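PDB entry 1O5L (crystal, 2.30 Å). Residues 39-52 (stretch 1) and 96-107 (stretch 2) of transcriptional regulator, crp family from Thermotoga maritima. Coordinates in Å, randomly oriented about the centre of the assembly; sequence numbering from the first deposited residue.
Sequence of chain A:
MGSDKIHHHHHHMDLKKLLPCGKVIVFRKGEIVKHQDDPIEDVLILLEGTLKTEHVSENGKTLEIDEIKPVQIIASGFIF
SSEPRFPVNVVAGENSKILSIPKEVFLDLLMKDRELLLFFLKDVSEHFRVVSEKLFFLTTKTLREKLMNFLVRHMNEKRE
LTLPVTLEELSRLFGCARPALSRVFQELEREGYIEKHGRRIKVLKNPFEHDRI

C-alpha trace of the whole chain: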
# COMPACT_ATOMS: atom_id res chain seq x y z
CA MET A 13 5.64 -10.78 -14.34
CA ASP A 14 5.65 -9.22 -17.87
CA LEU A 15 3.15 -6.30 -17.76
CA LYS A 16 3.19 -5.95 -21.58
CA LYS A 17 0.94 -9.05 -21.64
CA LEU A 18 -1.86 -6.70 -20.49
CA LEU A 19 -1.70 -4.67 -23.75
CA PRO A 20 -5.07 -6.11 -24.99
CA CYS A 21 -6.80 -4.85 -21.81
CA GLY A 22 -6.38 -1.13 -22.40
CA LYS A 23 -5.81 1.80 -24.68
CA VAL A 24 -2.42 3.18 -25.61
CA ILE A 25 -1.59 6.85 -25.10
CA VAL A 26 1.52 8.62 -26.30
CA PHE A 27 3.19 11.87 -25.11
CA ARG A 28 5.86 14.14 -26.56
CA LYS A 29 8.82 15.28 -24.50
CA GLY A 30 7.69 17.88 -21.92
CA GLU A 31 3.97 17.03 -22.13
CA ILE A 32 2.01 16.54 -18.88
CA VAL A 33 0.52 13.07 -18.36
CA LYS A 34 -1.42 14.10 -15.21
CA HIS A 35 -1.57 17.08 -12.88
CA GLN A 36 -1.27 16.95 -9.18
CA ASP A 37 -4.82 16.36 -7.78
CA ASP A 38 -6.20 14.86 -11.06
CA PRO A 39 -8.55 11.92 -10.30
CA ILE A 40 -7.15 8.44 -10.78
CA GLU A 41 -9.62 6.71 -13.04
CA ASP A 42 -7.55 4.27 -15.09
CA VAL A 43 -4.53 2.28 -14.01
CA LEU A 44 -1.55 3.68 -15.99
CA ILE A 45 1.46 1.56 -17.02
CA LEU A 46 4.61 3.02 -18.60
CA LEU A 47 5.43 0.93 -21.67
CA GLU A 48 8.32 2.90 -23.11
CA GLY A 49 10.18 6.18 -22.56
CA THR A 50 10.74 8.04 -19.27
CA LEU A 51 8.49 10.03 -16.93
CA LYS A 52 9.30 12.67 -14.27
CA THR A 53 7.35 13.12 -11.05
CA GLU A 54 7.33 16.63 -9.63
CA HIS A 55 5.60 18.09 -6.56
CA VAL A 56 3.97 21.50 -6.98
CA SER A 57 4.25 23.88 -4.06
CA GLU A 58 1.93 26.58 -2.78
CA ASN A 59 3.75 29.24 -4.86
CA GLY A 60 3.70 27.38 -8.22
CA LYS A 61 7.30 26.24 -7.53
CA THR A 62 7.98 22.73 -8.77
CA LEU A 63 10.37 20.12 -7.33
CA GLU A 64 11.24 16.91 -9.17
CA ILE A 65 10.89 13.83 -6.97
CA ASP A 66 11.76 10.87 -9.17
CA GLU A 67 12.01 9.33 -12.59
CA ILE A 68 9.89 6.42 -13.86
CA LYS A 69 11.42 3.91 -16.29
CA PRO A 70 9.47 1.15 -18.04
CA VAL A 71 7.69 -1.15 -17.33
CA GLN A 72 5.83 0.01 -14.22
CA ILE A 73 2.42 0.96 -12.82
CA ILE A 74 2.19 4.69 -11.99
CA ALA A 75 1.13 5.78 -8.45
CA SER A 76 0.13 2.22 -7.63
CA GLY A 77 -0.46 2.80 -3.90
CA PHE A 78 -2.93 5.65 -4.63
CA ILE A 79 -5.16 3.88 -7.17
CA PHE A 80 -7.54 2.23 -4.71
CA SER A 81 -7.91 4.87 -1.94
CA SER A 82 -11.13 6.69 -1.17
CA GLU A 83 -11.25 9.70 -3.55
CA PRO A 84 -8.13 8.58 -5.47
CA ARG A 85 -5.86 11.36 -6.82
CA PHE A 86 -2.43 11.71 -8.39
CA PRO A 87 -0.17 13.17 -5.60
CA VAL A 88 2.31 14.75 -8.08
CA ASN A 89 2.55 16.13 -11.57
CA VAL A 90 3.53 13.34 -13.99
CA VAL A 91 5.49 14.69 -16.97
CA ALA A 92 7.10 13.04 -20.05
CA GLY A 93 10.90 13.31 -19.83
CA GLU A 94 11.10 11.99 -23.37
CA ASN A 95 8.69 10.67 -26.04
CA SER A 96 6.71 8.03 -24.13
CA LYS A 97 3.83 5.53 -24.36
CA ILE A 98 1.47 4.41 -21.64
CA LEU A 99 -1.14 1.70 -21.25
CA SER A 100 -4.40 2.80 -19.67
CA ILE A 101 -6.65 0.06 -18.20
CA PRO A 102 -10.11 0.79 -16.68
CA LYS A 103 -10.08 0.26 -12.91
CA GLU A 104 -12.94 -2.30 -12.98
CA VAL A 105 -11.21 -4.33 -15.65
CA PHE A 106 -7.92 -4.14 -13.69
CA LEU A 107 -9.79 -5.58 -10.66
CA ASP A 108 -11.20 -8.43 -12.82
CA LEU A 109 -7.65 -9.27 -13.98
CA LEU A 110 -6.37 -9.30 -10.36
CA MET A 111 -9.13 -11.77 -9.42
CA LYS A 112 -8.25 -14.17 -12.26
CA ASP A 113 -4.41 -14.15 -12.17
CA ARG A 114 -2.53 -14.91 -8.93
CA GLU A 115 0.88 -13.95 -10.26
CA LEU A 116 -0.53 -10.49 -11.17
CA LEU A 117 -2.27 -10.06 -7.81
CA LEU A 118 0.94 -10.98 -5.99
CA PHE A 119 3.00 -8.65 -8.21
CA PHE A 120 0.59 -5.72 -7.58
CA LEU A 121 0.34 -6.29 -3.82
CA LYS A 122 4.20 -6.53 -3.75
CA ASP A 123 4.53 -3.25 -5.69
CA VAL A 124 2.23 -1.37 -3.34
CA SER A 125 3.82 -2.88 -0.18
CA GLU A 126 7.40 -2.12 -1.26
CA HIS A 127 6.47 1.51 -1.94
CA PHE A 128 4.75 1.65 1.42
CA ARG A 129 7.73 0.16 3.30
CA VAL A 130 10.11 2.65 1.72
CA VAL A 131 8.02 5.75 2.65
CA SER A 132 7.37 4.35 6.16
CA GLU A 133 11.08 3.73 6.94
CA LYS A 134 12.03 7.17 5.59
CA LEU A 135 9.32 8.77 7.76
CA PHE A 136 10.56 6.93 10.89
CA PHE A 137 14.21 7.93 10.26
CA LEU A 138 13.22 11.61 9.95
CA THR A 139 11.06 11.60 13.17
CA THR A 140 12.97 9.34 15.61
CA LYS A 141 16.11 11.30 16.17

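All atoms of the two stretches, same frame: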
# COMPACT_ATOMS: atom_id res chain seq x y z
N PRO A 39 -8.01 13.20 -10.76
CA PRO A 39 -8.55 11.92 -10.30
C PRO A 39 -7.88 10.75 -10.98
O PRO A 39 -7.47 10.86 -12.14
CB PRO A 39 -10.07 11.98 -10.65
CG PRO A 39 -10.34 13.34 -11.27
CD PRO A 39 -9.02 14.04 -11.44
N ILE A 40 -7.68 9.67 -10.23
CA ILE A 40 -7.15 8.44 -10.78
C ILE A 40 -8.34 7.62 -11.19
O ILE A 40 -9.10 7.11 -10.34
CB ILE A 40 -6.29 7.65 -9.76
CG1 ILE A 40 -5.14 8.51 -9.25
CG2 ILE A 40 -5.81 6.31 -10.38
CD1 ILE A 40 -4.10 7.78 -8.41
N GLU A 41 -8.53 7.52 -12.50
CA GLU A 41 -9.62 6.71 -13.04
C GLU A 41 -9.14 5.40 -13.68
O GLU A 41 -9.69 4.35 -13.45
CB GLU A 41 -10.44 7.58 -14.00
CG GLU A 41 -11.30 8.56 -13.21
CD GLU A 41 -11.64 9.85 -13.94
OE1 GLU A 41 -11.02 10.15 -14.99
OE2 GLU A 41 -12.55 10.57 -13.45
N ASP A 42 -8.11 5.46 -14.49
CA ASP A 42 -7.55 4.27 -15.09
C ASP A 42 -6.22 3.99 -14.40
O ASP A 42 -5.55 4.92 -13.90
CB ASP A 42 -7.32 4.51 -16.57
CG ASP A 42 -8.60 4.45 -17.39
OD1 ASP A 42 -9.75 4.16 -16.98
OD2 ASP A 42 -8.48 4.67 -18.61
N VAL A 43 -5.86 2.71 -14.39
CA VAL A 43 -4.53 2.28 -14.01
C VAL A 43 -3.58 2.55 -15.21
O VAL A 43 -3.82 2.10 -16.36
CB VAL A 43 -4.54 0.77 -13.66
CG1 VAL A 43 -3.14 0.27 -13.32
CG2 VAL A 43 -5.52 0.48 -12.53
N LEU A 44 -2.51 3.28 -14.95
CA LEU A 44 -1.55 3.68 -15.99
C LEU A 44 -0.27 2.87 -15.86
O LEU A 44 0.29 2.74 -14.76
CB LEU A 44 -1.25 5.17 -15.87
CG LEU A 44 -2.44 6.15 -15.87
CD1 LEU A 44 -1.93 7.55 -15.93
CD2 LEU A 44 -3.45 5.93 -17.06
N ILE A 45 0.21 2.32 -16.98
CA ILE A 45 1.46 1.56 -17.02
C ILE A 45 2.39 2.15 -18.08
O ILE A 45 2.01 2.25 -19.25
CB ILE A 45 1.18 0.03 -17.32
CG1 ILE A 45 0.25 -0.57 -16.26
CG2 ILE A 45 2.49 -0.78 -17.38
CD1 ILE A 45 -0.23 -1.98 -16.60
N LEU A 46 3.60 2.52 -17.67
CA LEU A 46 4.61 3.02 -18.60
C LEU A 46 5.23 1.88 -19.39
O LEU A 46 5.93 1.01 -18.82
CB LEU A 46 5.73 3.77 -17.87
CG LEU A 46 6.85 4.33 -18.74
CD1 LEU A 46 6.30 5.44 -19.65
CD2 LEU A 46 8.02 4.89 -17.88
N LEU A 47 5.02 1.95 -20.71
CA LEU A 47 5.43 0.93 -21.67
C LEU A 47 6.82 1.21 -22.20
O LEU A 47 7.63 0.29 -22.33
CB LEU A 47 4.46 0.92 -22.87
CG LEU A 47 3.03 0.45 -22.59
CD1 LEU A 47 2.13 0.68 -23.81
CD2 LEU A 47 3.03 -1.03 -22.16
N GLU A 48 7.05 2.47 -22.58
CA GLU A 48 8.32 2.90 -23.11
C GLU A 48 8.53 4.40 -22.91
O GLU A 48 7.56 5.16 -22.84
CB GLU A 48 8.49 2.53 -24.58
CG GLU A 48 7.26 2.55 -25.44
CD GLU A 48 7.58 2.14 -26.89
OE1 GLU A 48 8.20 2.97 -27.62
OE2 GLU A 48 7.24 0.98 -27.27
N GLY A 49 9.80 4.80 -22.81
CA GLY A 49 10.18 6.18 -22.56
C GLY A 49 10.61 6.42 -21.11
O GLY A 49 11.22 5.55 -20.48
N THR A 50 10.33 7.62 -20.61
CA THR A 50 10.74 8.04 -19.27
C THR A 50 9.81 9.15 -18.79
O THR A 50 9.56 10.13 -19.51
CB THR A 50 12.22 8.58 -19.26
OG1 THR A 50 13.14 7.63 -19.82
CG2 THR A 50 12.74 8.74 -17.84
N LEU A 51 9.32 9.02 -17.55
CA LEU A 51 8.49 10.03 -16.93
C LEU A 51 9.24 10.70 -15.78
O LEU A 51 10.17 10.11 -15.22
CB LEU A 51 7.21 9.41 -16.42
CG LEU A 51 6.45 8.57 -17.45
CD1 LEU A 51 5.22 8.00 -16.83
CD2 LEU A 51 6.10 9.41 -18.68
N LYS A 52 8.84 11.93 -15.46
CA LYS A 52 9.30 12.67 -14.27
C LYS A 52 8.13 12.99 -13.34
O LYS A 52 7.06 13.40 -13.79
CB LYS A 52 9.98 13.97 -14.68
CG LYS A 52 11.39 13.73 -15.21
CD LYS A 52 11.69 14.49 -16.47
CE LYS A 52 11.86 15.99 -16.21
NZ LYS A 52 13.07 16.50 -16.97
N SER A 96 7.09 9.18 -24.94
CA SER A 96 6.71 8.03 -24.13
C SER A 96 5.35 7.45 -24.54
O SER A 96 4.58 8.10 -25.27
CB SER A 96 6.68 8.43 -22.65
OG SER A 96 7.92 8.93 -22.19
N LYS A 97 5.10 6.22 -24.11
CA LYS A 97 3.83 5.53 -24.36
C LYS A 97 3.39 4.83 -23.09
O LYS A 97 4.18 4.23 -22.36
CB LYS A 97 3.94 4.48 -25.48
CG LYS A 97 4.58 5.00 -26.75
CD LYS A 97 4.51 4.00 -27.89
CE LYS A 97 5.16 4.53 -29.14
NZ LYS A 97 5.30 3.46 -30.16
N ILE A 98 2.09 4.90 -22.85
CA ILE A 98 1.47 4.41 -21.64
C ILE A 98 0.29 3.54 -22.01
O ILE A 98 -0.36 3.76 -23.03
CB ILE A 98 1.08 5.65 -20.79
CG1 ILE A 98 2.33 6.15 -20.06
CG2 ILE A 98 -0.08 5.39 -19.78
CD1 ILE A 98 2.18 7.54 -19.49
N LEU A 99 0.04 2.54 -21.16
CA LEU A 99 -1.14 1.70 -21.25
C LEU A 99 -2.10 2.15 -20.16
O LEU A 99 -1.68 2.34 -19.00
CB LEU A 99 -0.78 0.22 -21.03
CG LEU A 99 -1.89 -0.85 -20.97
CD1 LEU A 99 -2.78 -0.92 -22.23
CD2 LEU A 99 -1.22 -2.21 -20.68
N SER A 100 -3.37 2.30 -20.53
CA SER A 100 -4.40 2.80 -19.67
C SER A 100 -5.51 1.74 -19.58
O SER A 100 -6.23 1.51 -20.56
CB SER A 100 -4.96 4.11 -20.27
OG SER A 100 -5.90 4.74 -19.40
N ILE A 101 -5.63 1.08 -18.43
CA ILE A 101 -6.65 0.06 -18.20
C ILE A 101 -7.73 0.59 -17.24
O ILE A 101 -7.39 1.06 -16.16
CB ILE A 101 -6.00 -1.21 -17.56
CG1 ILE A 101 -4.83 -1.71 -18.43
CG2 ILE A 101 -7.04 -2.28 -17.35
CD1 ILE A 101 -4.10 -2.88 -17.85
N PRO A 102 -9.01 0.44 -17.58
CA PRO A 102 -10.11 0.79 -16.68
C PRO A 102 -10.00 0.06 -15.34
O PRO A 102 -9.69 -1.15 -15.29
CB PRO A 102 -11.39 0.39 -17.44
CG PRO A 102 -10.99 0.25 -18.88
CD PRO A 102 -9.51 -0.09 -18.87
N LYS A 103 -10.24 0.80 -14.26
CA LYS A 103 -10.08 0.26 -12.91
C LYS A 103 -10.84 -1.06 -12.68
O LYS A 103 -10.33 -1.96 -12.02
CB LYS A 103 -10.51 1.30 -11.87
CG LYS A 103 -9.37 1.81 -11.03
CD LYS A 103 -9.84 2.55 -9.73
CE LYS A 103 -9.54 4.02 -9.78
NZ LYS A 103 -10.01 4.71 -8.54
N GLU A 104 -12.08 -1.13 -13.18
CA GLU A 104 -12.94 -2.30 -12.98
C GLU A 104 -12.40 -3.52 -13.70
O GLU A 104 -12.45 -4.63 -13.16
CB GLU A 104 -14.39 -2.04 -13.45
CG GLU A 104 -15.16 -1.01 -12.64
CD GLU A 104 -15.24 -1.33 -11.13
OE1 GLU A 104 -15.30 -2.52 -10.77
OE2 GLU A 104 -15.24 -0.38 -10.31
N VAL A 105 -11.89 -3.30 -14.92
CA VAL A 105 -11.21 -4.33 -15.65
C VAL A 105 -9.91 -4.73 -14.92
O VAL A 105 -9.60 -5.94 -14.83
CB VAL A 105 -10.92 -3.89 -17.09
CG1 VAL A 105 -10.11 -4.95 -17.83
CG2 VAL A 105 -12.23 -3.61 -17.85
N PHE A 106 -9.15 -3.75 -14.40
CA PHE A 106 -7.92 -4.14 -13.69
C PHE A 106 -8.27 -5.02 -12.47
O PHE A 106 -7.63 -6.02 -12.26
CB PHE A 106 -7.06 -2.94 -13.28
CG PHE A 106 -5.67 -3.32 -12.84
CD1 PHE A 106 -4.72 -3.73 -13.78
CD2 PHE A 106 -5.30 -3.31 -11.49
CE1 PHE A 106 -3.41 -4.11 -13.37
CE2 PHE A 106 -4.02 -3.68 -11.07
CZ PHE A 106 -3.06 -4.07 -12.01
N LEU A 107 -9.33 -4.71 -11.75
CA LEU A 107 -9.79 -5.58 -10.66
C LEU A 107 -10.13 -7.01 -11.11
O LEU A 107 -9.81 -7.96 -10.41
CB LEU A 107 -11.04 -5.03 -9.96
CG LEU A 107 -10.88 -3.98 -8.88
CD1 LEU A 107 -12.27 -3.46 -8.55
CD2 LEU A 107 -10.19 -4.50 -7.61
O HOH W 1 5.79 0.79 -29.50

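The strand that begins at Asp42 pairs antiparallel with strand 96-102, and the side chains settle where this ladder places them. Backbone hydrogen bonds join Val43 with Ile101 and Ile45 with Leu99 in both directions, at 2.8–2.9 Å between each N and its partner O. Cross-strand partners point the same way and side chains alternate along each strand, so Val43, Ile45, Leu99 and Ile101 share one face. Val43, with chi1 t, lays CG1 over the Phe106 ring, 4.2 Å from its centroid and 7° off the normal, a CH-pi contact tying the sheet to the first helical turn. Ile45 and Ile101, both m,t, meet through their CD1 atoms at 4.2 Å.

Leu44, Leu46, Ile98 and Ser100 occupy the other face. Ser100, chi1 t, donates from OG to Asp42 OD2 (2.7 Å), with Asp42 in the m rotamer.

A bulge shifts the register after Leu46: Lys97 O accepts from Leu47 N (2.9 Å) and, weakly, from Glu48 N (3.4 Å). Leu47 CB thus points toward stretch 2, and its m,t rotamer brings CD1 to 4.1 Å from Leu99 CB. Glu48, chi1 p, runs alongside the extended Lys97; OE1 and NZ form a long salt bridge (3.9 Å), and a water links OE2 to NZ. At Gly49 a CB would clash with Ser96 OG, which in the m rotamer accepts from Thr50 N (3.2 Å).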